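Probable glutamine synthetase (Pseudomonas aeruginosa, PDB 4HPP) belongs to the glutamine synthetase family, with an N-terminal domain followed by a catalytic domain whose pocket holds a magnesium ion and glutamic acid. Local coordinates at residues Ala352-Ile357 with Cys405-Lys410; Gln183-Val188 with Val231-His236; Pro316-Gly321 with Gly326-Leu331. All coordinates share one frame; numbering follows the deposited sequence.

Contact 1: residues Ala352-Ile357 with Cys405-Lys410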
loop_
_atom_site.group_PDB
_atom_site.type_symbol
_atom_site.label_atom_id
_atom_site.label_comp_id
_atom_site.label_asym_id
_atom_site.label_seq_id
_atom_site.Cartn_x
_atom_site.Cartn_y
_atom_site.Cartn_z
ATOM N N ALA A 352 -40.446 -42.165 -5.088
ATOM C CA ALA A 352 -41.043 -42.870 -3.966
ATOM C C ALA A 352 -42.459 -42.375 -3.747
ATOM O O ALA A 352 -43.333 -43.160 -3.394
ATOM C CB ALA A 352 -40.214 -42.704 -2.707
ATOM N N GLY A 353 -42.665 -41.079 -3.973
ATOM C CA GLY A 353 -43.991 -40.459 -3.962
ATOM C C GLY A 353 -44.871 -41.118 -4.994
ATOM O O GLY A 353 -45.988 -41.557 -4.672
ATOM N N ARG A 354 -44.366 -41.208 -6.225
ATOM C CA ARG A 354 -45.085 -41.896 -7.318
ATOM C C ARG A 354 -45.484 -43.293 -6.863
ATOM O O ARG A 354 -46.645 -43.634 -6.903
ATOM C CB ARG A 354 -44.244 -42.003 -8.609
ATOM C CG ARG A 354 -44.956 -41.642 -9.922
ATOM C CD ARG A 354 -44.352 -42.324 -11.174
ATOM N NE ARG A 354 -42.892 -42.595 -11.162
ATOM C CZ ARG A 354 -42.315 -43.808 -11.209
ATOM N NH1 ARG A 354 -43.071 -44.886 -11.268
ATOM N NH2 ARG A 354 -40.980 -43.958 -11.189
ATOM N N LEU A 355 -44.511 -44.094 -6.432
ATOM C CA LEU A 355 -44.775 -45.418 -5.878
ATOM C C LEU A 355 -45.837 -45.397 -4.760
ATOM O O LEU A 355 -46.562 -46.374 -4.556
ATOM C CB LEU A 355 -43.485 -46.005 -5.305
ATOM C CG LEU A 355 -42.473 -46.497 -6.322
ATOM C CD1 LEU A 355 -41.408 -47.280 -5.600
ATOM C CD2 LEU A 355 -43.191 -47.367 -7.348
ATOM N N GLY A 356 -45.907 -44.293 -4.025
ATOM C CA GLY A 356 -46.903 -44.135 -2.988
ATOM C C GLY A 356 -48.255 -44.089 -3.655
ATOM O O GLY A 356 -49.154 -44.826 -3.276
ATOM N N ILE A 357 -48.372 -43.240 -4.672
ATOM C CA ILE A 357 -49.625 -43.020 -5.369
ATOM C C ILE A 357 -50.108 -44.237 -6.142
ATOM O O ILE A 357 -51.284 -44.571 -6.076
ATOM C CB ILE A 357 -49.484 -41.820 -6.324
ATOM C CG1 ILE A 357 -49.251 -40.537 -5.498
ATOM C CG2 ILE A 357 -50.675 -41.744 -7.283
ATOM C CD1 ILE A 357 -48.742 -39.362 -6.295
ATOM N N CYS A 405 -35.219 -49.131 -6.309
ATOM C CA CYS A 405 -34.113 -49.429 -7.188
ATOM C C CYS A 405 -34.613 -49.695 -8.556
ATOM O O CYS A 405 -34.017 -49.255 -9.541
ATOM C CB CYS A 405 -33.343 -50.648 -6.728
ATOM S SG CYS A 405 -32.430 -50.219 -5.268
ATOM N N ALA A 406 -35.710 -50.417 -8.636
ATOM C CA ALA A 406 -36.218 -50.809 -9.926
ATOM C C ALA A 406 -36.611 -49.599 -10.783
ATOM O O ALA A 406 -36.655 -49.723 -11.999
ATOM C CB ALA A 406 -37.394 -51.762 -9.771
ATOM N N GLU A 407 -36.907 -48.438 -10.186
ATOM C CA GLU A 407 -37.306 -47.280 -11.021
ATOM C C GLU A 407 -36.064 -46.532 -11.546
ATOM O O GLU A 407 -36.141 -45.685 -12.465
ATOM C CB GLU A 407 -38.216 -46.305 -10.274
ATOM C CG GLU A 407 -39.484 -46.845 -9.657
ATOM C CD GLU A 407 -40.432 -47.501 -10.624
ATOM O OE1 GLU A 407 -41.030 -46.830 -11.537
ATOM O OE2 GLU A 407 -40.596 -48.721 -10.401
ATOM N N LEU A 408 -34.921 -46.856 -10.956
ATOM C CA LEU A 408 -33.677 -46.215 -11.353
ATOM C C LEU A 408 -33.153 -47.019 -12.509
ATOM O O LEU A 408 -33.254 -48.244 -12.477
ATOM C CB LEU A 408 -32.688 -46.197 -10.189
ATOM C CG LEU A 408 -33.137 -45.468 -8.909
ATOM C CD1 LEU A 408 -32.051 -45.495 -7.836
ATOM C CD2 LEU A 408 -33.584 -44.033 -9.191
ATOM N N PRO A 409 -32.702 -46.342 -13.588
ATOM C CA PRO A 409 -31.938 -47.000 -14.656
ATOM C C PRO A 409 -30.795 -47.768 -14.038
ATOM O O PRO A 409 -30.004 -47.212 -13.284
ATOM C CB PRO A 409 -31.382 -45.825 -15.464
ATOM C CG PRO A 409 -32.063 -44.598 -14.924
ATOM C CD PRO A 409 -33.190 -45.037 -14.041
ATOM N N LYS A 410 -30.687 -49.040 -14.365
ATOM C CA LYS A 410 -29.729 -49.894 -13.666
ATOM C C LYS A 410 -28.270 -49.406 -13.687
ATOM O O LYS A 410 -27.602 -49.458 -12.664
ATOM C CB LYS A 410 -29.864 -51.361 -14.111
ATOM C CG LYS A 410 -29.764 -52.319 -12.935
ATOM C CD LYS A 410 -28.837 -53.485 -13.227
ATOM C CE LYS A 410 -28.089 -53.894 -11.971
ATOM N NZ LYS A 410 -27.233 -55.077 -12.292
#
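R354 lays the edge of its guanidinium against the carboxylate of E407. The grip is end-on. R354 NH1 lies 2.8 Å from E407 OE1, and R354 NH2 lies 2.9 Å from the same oxygen. Both are hydrogen bonds of one salt bridge, and both are clearly bent. OE1 sits in the guanidinium plane, but the carboxylate is turned 51° from that plane. NH1 therefore comes from above the carboxylate plane, while NH2 comes from the anti side and closer to the plane. E407 arrives here because its chain folds at chi2 (-59°), which brings E407 CG within 3.6 Å of R354 NH2. R354 bends at chi3 to meet it.

L355 adds a looser contact: the methyl carbon L355 CD2 stands 4.2 Å from E407 OE2, the oxygen that R354 does not hold.

In the fold, the contact ties helix 342-358 to the short link between helices 402-405 and 410-427. The link opens with a type I turn from C405 to L408, closed by the backbone bond from L408 N to C405 O at 2.9 Å. P409 then stands at the N-cap of helix 410-427. L408 packs on I351, which E407 also touches, and on L111 of helix 108-121.

On that same helix 108-121, E115 forms a salt bridge with R354 NE. E115 and E407 therefore share the guanidinium. Both would probably offset its charge and that of R118, whose NE lies close to R354 NH2. L355 also packs on H273 of helix 261-281.

Contact 2: residues Gln183-Val188 with Val231-His236; sequences QRQYEV and VTNGVH. With MG (magnesium ion), chain B; GLU (glutamic acid), chain D.
The pocket for magnesium and glutamic acid in the glutamine synthetase catalytic domain is built on a mixed sheet, and here Q185, at the start of strand 185-194, reaches across to the loop that leads into strand 235-243. In Q185, CG lies anti to the backbone N (chi1 -163°) and the chain stays extended beyond it, which carries the amide across to the loop. NE2 gives two hydrogen bonds there. One runs from Q185 NE2 to N233 OD1 at 2.9 Å. The other runs from Q185 NE2 to T232 O at 3.0 Å and meets that carbonyl from above its plane. The amide planes of Q185 and N233 are 56° apart. Q185 OE1 faces V231 CG1 at 3.8 Å and also accepts a bond from G182 N. N233 thus has a partner at each end of its amide: Q185 NE2 at OD1 and A223 O at ND2.

This matters for the ligand, because T232 O has a second donor. The amino N of glutamic acid bonds to T232 O at 2.9 Å. Q185 is thus a second-shell residue, consistent with a part in positioning this carbonyl. The ligand's alpha-carboxylate (O and OXT) lies further along the loop. It takes a weak bond from T232 OG1 and passes close to the backbone of G234.

E187 comes from the same strand as Q185, two residues on. Its extended chain sends E187 OE2 to magnesium at 2.5 Å, and OE2 of glutamic acid binds the ion at 2.0 Å. E133 and E180 complete the protein ligands. On the other strand, H236 presents its ring edge to the ligand, and H236 NE2 donates to OXT of glutamic acid at 3.0 Å with a bent N-H...O angle of 139°.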
loop_
_atom_site.group_PDB
_atom_site.type_symbol
_atom_site.label_atom_id
_atom_site.label_comp_id
_atom_site.label_asym_id
_atom_site.label_seq_id
_atom_site.Cartn_x
_atom_site.Cartn_y
_atom_site.Cartn_z
ATOM N N GLN A 183 -23.238 -19.216 13.087
ATOM C CA GLN A 183 -22.364 -18.094 12.838
ATOM C C GLN A 183 -21.936 -18.057 11.361
ATOM O O GLN A 183 -21.461 -19.085 10.802
ATOM C CB GLN A 183 -21.162 -18.242 13.718
ATOM C CG GLN A 183 -21.502 -18.431 15.183
ATOM C CD GLN A 183 -20.316 -18.046 16.015
ATOM O OE1 GLN A 183 -19.163 -18.300 15.625
ATOM N NE2 GLN A 183 -20.570 -17.373 17.127
ATOM N N ARG A 184 -22.108 -16.896 10.714
ATOM C CA ARG A 184 -21.824 -16.750 9.251
ATOM C C ARG A 184 -22.801 -17.563 8.396
ATOM O O ARG A 184 -22.529 -17.819 7.210
ATOM C CB ARG A 184 -20.379 -17.187 8.944
ATOM C CG ARG A 184 -19.344 -16.730 9.972
ATOM C CD ARG A 184 -19.161 -15.224 9.838
ATOM N NE ARG A 184 -18.061 -14.674 10.613
ATOM C CZ ARG A 184 -17.829 -13.363 10.756
ATOM N NH1 ARG A 184 -18.633 -12.466 10.148
ATOM N NH2 ARG A 184 -16.795 -12.946 11.525
ATOM N N GLN A 185 -23.911 -18.046 8.984
ATOM C CA GLN A 185 -24.841 -18.742 8.166
ATOM C C GLN A 185 -25.852 -17.771 7.530
ATOM O O GLN A 185 -26.409 -16.876 8.229
ATOM C CB GLN A 185 -25.562 -19.779 8.970
ATOM C CG GLN A 185 -26.238 -20.808 8.087
ATOM C CD GLN A 185 -27.002 -21.869 8.844
ATOM O OE1 GLN A 185 -27.550 -21.621 9.932
ATOM N NE2 GLN A 185 -27.086 -23.062 8.249
ATOM N N TYR A 186 -26.085 -17.978 6.230
ATOM C CA TYR A 186 -27.136 -17.280 5.467
ATOM C C TYR A 186 -28.006 -18.242 4.665
ATOM O O TYR A 186 -27.648 -19.384 4.441
ATOM C CB TYR A 186 -26.524 -16.263 4.527
ATOM C CG TYR A 186 -25.729 -15.265 5.325
ATOM C CD1 TYR A 186 -26.347 -14.098 5.790
ATOM C CD2 TYR A 186 -24.388 -15.531 5.712
ATOM C CE1 TYR A 186 -25.679 -13.195 6.552
ATOM C CE2 TYR A 186 -23.701 -14.602 6.468
ATOM C CZ TYR A 186 -24.364 -13.435 6.886
ATOM O OH TYR A 186 -23.748 -12.476 7.654
ATOM N N GLU A 187 -29.189 -17.773 4.300
ATOM C CA GLU A 187 -30.105 -18.541 3.495
ATOM C C GLU A 187 -30.692 -17.658 2.398
ATOM O O GLU A 187 -31.120 -16.523 2.629
ATOM C CB GLU A 187 -31.207 -19.129 4.350
ATOM C CG GLU A 187 -32.060 -20.157 3.599
ATOM C CD GLU A 187 -33.280 -20.655 4.387
ATOM O OE1 GLU A 187 -34.083 -21.440 3.840
ATOM O OE2 GLU A 187 -33.442 -20.294 5.559
ATOM N N VAL A 188 -30.681 -18.192 1.194
ATOM C CA VAL A 188 -31.410 -17.570 0.119
ATOM C C VAL A 188 -32.461 -18.554 -0.459
ATOM O O VAL A 188 -32.203 -19.756 -0.586
ATOM C CB VAL A 188 -30.475 -16.969 -0.933
ATOM C CG1 VAL A 188 -29.514 -18.017 -1.492
ATOM C CG2 VAL A 188 -31.297 -16.319 -2.044
ATOM N N VAL A 231 -23.798 -25.181 13.832
ATOM C CA VAL A 231 -25.095 -25.347 13.169
ATOM C C VAL A 231 -24.922 -25.860 11.731
ATOM O O VAL A 231 -24.030 -25.410 11.001
ATOM C CB VAL A 231 -25.874 -24.021 13.143
ATOM C CG1 VAL A 231 -27.327 -24.243 12.674
ATOM C CG2 VAL A 231 -25.816 -23.373 14.548
ATOM N N THR A 232 -25.762 -26.820 11.364
ATOM C CA THR A 232 -25.657 -27.574 10.136
ATOM C C THR A 232 -26.342 -26.776 8.990
ATOM O O THR A 232 -27.195 -25.935 9.257
ATOM C CB THR A 232 -26.340 -28.968 10.286
ATOM O OG1 THR A 232 -27.596 -28.843 10.966
ATOM C CG2 THR A 232 -25.530 -29.899 11.111
ATOM N N ASN A 233 -25.965 -27.072 7.731
ATOM C CA ASN A 233 -26.475 -26.414 6.542
ATOM C C ASN A 233 -27.423 -27.443 5.892
ATOM O O ASN A 233 -26.980 -28.470 5.334
ATOM C CB ASN A 233 -25.357 -25.997 5.541
ATOM C CG ASN A 233 -24.398 -24.875 6.045
ATOM O OD1 ASN A 233 -24.831 -23.802 6.520
ATOM N ND2 ASN A 233 -23.057 -25.118 5.898
ATOM N N GLY A 234 -28.731 -27.177 5.968
ATOM C CA GLY A 234 -29.730 -28.010 5.321
ATOM C C GLY A 234 -30.055 -27.531 3.912
ATOM O O GLY A 234 -29.614 -26.472 3.496
ATOM N N VAL A 235 -30.781 -28.366 3.177
ATOM C CA VAL A 235 -31.409 -28.037 1.933
ATOM C C VAL A 235 -32.822 -28.557 2.157
ATOM O O VAL A 235 -32.982 -29.668 2.604
ATOM C CB VAL A 235 -30.753 -28.757 0.731
ATOM C CG1 VAL A 235 -31.696 -28.797 -0.497
ATOM C CG2 VAL A 235 -29.441 -28.092 0.325
ATOM N N HIS A 236 -33.842 -27.766 1.856
ATOM C CA HIS A 236 -35.217 -28.232 2.006
ATOM C C HIS A 236 -35.925 -28.122 0.713
ATOM O O HIS A 236 -35.854 -27.109 0.025
ATOM C CB HIS A 236 -36.007 -27.445 3.051
ATOM C CG HIS A 236 -35.452 -27.532 4.443
ATOM N ND1 HIS A 236 -35.662 -26.562 5.359
ATOM C CD2 HIS A 236 -34.638 -28.503 5.069
ATOM C CE1 HIS A 236 -35.022 -26.895 6.522
ATOM N NE2 HIS A 236 -34.395 -28.071 6.343
HETATM MG MG MG B . -33.655 -22.237 7.150
HETATM N N GLU D . -30.060 -25.615 9.473
HETATM C CA GLU D . -31.200 -26.616 9.546
HETATM C C GLU D . -31.024 -27.903 8.709
HETATM O O GLU D . -29.962 -28.515 8.685
HETATM C CB GLU D . -32.511 -25.945 9.160
HETATM C CG GLU D . -32.998 -24.950 10.177
HETATM C CD GLU D . -34.160 -24.159 9.674
HETATM O OE1 GLU D . -35.245 -24.336 10.249
HETATM O OE2 GLU D . -33.994 -23.382 8.702
HETATM O OXT GLU D . -31.934 -28.371 8.015
#

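Contact 3: residues Pro316-Gly321 with Gly326-Leu331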
loop_
_atom_site.group_PDB
_atom_site.type_symbol
_atom_site.label_atom_id
_atom_site.label_comp_id
_atom_site.label_asym_id
_atom_site.label_seq_id
_atom_site.Cartn_x
_atom_site.Cartn_y
_atom_site.Cartn_z
ATOM N N PRO A 316 -48.528 -25.281 5.927
ATOM C CA PRO A 316 -49.919 -24.899 5.805
ATOM C C PRO A 316 -50.006 -23.541 5.111
ATOM O O PRO A 316 -48.994 -22.835 4.978
ATOM C CB PRO A 316 -50.382 -24.803 7.259
ATOM C CG PRO A 316 -49.155 -24.371 8.006
ATOM C CD PRO A 316 -47.952 -24.829 7.205
ATOM N N VAL A 317 -51.197 -23.197 4.650
ATOM C CA VAL A 317 -51.402 -21.918 3.985
ATOM C C VAL A 317 -51.309 -20.693 4.950
ATOM O O VAL A 317 -51.447 -20.832 6.167
ATOM C CB VAL A 317 -52.707 -21.960 3.171
ATOM C CG1 VAL A 317 -52.507 -22.855 1.945
ATOM C CG2 VAL A 317 -53.871 -22.427 4.048
ATOM N N VAL A 318 -51.017 -19.511 4.405
ATOM C CA VAL A 318 -51.097 -18.244 5.166
ATOM C C VAL A 318 -52.345 -17.448 4.682
ATOM O O VAL A 318 -52.379 -16.972 3.533
ATOM C CB VAL A 318 -49.736 -17.417 5.155
ATOM C CG1 VAL A 318 -48.545 -18.294 4.788
ATOM C CG2 VAL A 318 -49.746 -16.211 4.207
ATOM N N SER A 319 -53.370 -17.332 5.531
ATOM C CA SER A 319 -54.541 -16.489 5.175
ATOM C C SER A 319 -54.219 -15.015 5.402
ATOM O O SER A 319 -53.873 -14.311 4.467
ATOM C CB SER A 319 -55.844 -16.915 5.876
ATOM O OG SER A 319 -55.638 -17.197 7.238
ATOM N N VAL A 320 -54.302 -14.580 6.652
ATOM C CA VAL A 320 -53.813 -13.282 7.097
ATOM C C VAL A 320 -54.339 -12.001 6.372
ATOM O O VAL A 320 -55.210 -11.297 6.907
ATOM C CB VAL A 320 -52.283 -13.309 7.274
ATOM C CG1 VAL A 320 -51.547 -12.962 5.971
ATOM C CG2 VAL A 320 -51.897 -12.410 8.437
ATOM N N GLY A 321 -53.820 -11.696 5.183
ATOM C CA GLY A 321 -54.243 -10.507 4.435
ATOM C C GLY A 321 -54.257 -10.761 2.939
ATOM O O GLY A 321 -53.212 -10.717 2.285
ATOM N N GLY A 326 -53.667 -22.489 -0.919
ATOM C CA GLY A 326 -53.650 -23.760 -1.621
ATOM C C GLY A 326 -52.655 -23.840 -2.745
ATOM O O GLY A 326 -51.945 -24.832 -2.870
ATOM N N LYS A 327 -52.606 -22.809 -3.579
ATOM C CA LYS A 327 -51.473 -22.619 -4.504
ATOM C C LYS A 327 -50.148 -22.620 -3.717
ATOM O O LYS A 327 -49.116 -23.057 -4.222
ATOM C CB LYS A 327 -51.613 -21.315 -5.335
ATOM C CG LYS A 327 -52.457 -21.407 -6.623
ATOM C CD LYS A 327 -51.982 -22.480 -7.619
ATOM C CE LYS A 327 -51.819 -21.967 -9.058
ATOM N NZ LYS A 327 -53.079 -21.602 -9.781
ATOM N N GLN A 328 -50.194 -22.148 -2.472
ATOM C CA GLN A 328 -48.997 -22.040 -1.634
ATOM C C GLN A 328 -48.857 -23.252 -0.707
ATOM O O GLN A 328 -47.899 -23.355 0.062
ATOM C CB GLN A 328 -49.012 -20.730 -0.828
ATOM C CG GLN A 328 -50.390 -20.375 -0.293
ATOM C CD GLN A 328 -50.376 -19.602 1.009
ATOM O OE1 GLN A 328 -49.721 -20.009 1.971
ATOM N NE2 GLN A 328 -51.149 -18.506 1.068
ATOM N N TYR A 329 -49.817 -24.169 -0.788
ATOM C CA TYR A 329 -49.788 -25.396 -0.006
ATOM C C TYR A 329 -48.820 -26.390 -0.629
ATOM O O TYR A 329 -48.861 -26.685 -1.847
ATOM C CB TYR A 329 -51.169 -26.008 0.045
ATOM C CG TYR A 329 -51.266 -27.206 0.945
ATOM C CD1 TYR A 329 -51.705 -27.073 2.279
ATOM C CD2 TYR A 329 -50.947 -28.484 0.457
ATOM C CE1 TYR A 329 -51.821 -28.186 3.104
ATOM C CE2 TYR A 329 -51.055 -29.597 1.267
ATOM C CZ TYR A 329 -51.489 -29.447 2.583
ATOM O OH TYR A 329 -51.573 -30.576 3.343
ATOM N N ASN A 330 -47.941 -26.905 0.217
ATOM C CA ASN A 330 -46.929 -27.783 -0.265
ATOM C C ASN A 330 -46.419 -28.665 0.856
ATOM O O ASN A 330 -46.828 -28.502 2.021
ATOM C CB ASN A 330 -45.795 -26.982 -0.959
ATOM C CG ASN A 330 -44.890 -26.253 0.023
ATOM O OD1 ASN A 330 -44.074 -26.872 0.744
ATOM N ND2 ASN A 330 -45.004 -24.933 0.042
ATOM N N LEU A 331 -45.538 -29.588 0.482
ATOM C CA LEU A 331 -44.843 -30.444 1.418
ATOM C C LEU A 331 -43.322 -30.326 1.298
ATOM O O LEU A 331 -42.710 -30.470 0.218
ATOM C CB LEU A 331 -45.291 -31.900 1.214
ATOM C CG LEU A 331 -46.745 -32.241 1.612
ATOM C CD1 LEU A 331 -47.425 -33.087 0.553
ATOM C CD2 LEU A 331 -46.698 -32.998 2.913
#
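The Y329 ring has V317 CG1 at its edge, near the ring plane, and it also meets the ring of Y251 with the planes about 45° apart. The closest approach of Y329 to V317 is by Y329 CB, 3.9 Å from V317 CG1. The second flat group is the amide of Q328, which pairs with the backbone of V318 through both of its polar atoms. V318 N donates to Q328 OE1 at 2.8 Å, with an N-H...O angle of 154°. In return, Q328 NE2 donates to V318 O at 3.2 Å. Both donors are tilted from the carbonyl planes they approach. A third bond, from NE2 to P324 O, further fixes the rotation of the amide.

Q328 gets there with CG wedged between its own backbone N and carbonyl carbon (chi1 40°), after which the chain runs straight out. Q328 OE1 ends beside the chain, 3.2 Å from V317 CA. V318 CG1 lies 3.5 Å from the same Q328 OE1, and the two side chains cross at about a right angle.

V317 makes the apolar part of the contact. V317 CG1 presses on the backbone of G326, only 3.1 Å from G326 N, which is tight.

Beyond the pair, V318, S319 and V320 pack on R67, D100 and A36 of a second subunit, so the outer limb lies at a subunit interface. Strand 312-315 leads into this loop and strand 330-336 leaves it antiparallel. The contact belongs to a beta hairpin with a long connection, in which a side-chain amide stands in for backbone pairing.

Contact 2 lies nearest the chain's centre and contact 3 furthest out, where a second subunit packs on its loop. Contact 1 is a buried contact among helices, its centre about 30 Å from that of contact 2 and on the opposite side of the chain's centre. Contacts 2 and 3 reach the same sheet, since strands 235-243 and 330-336 are neighbours in it. Helix 342-358 of contact 1 follows strand 330-336 of contact 3 in the chain. The chemistry changes with place: a salt bridge joins helix to link, a glutamine amide and metal bonds serve the pocket, and another glutamine amide grips backbone in a hairpin loop.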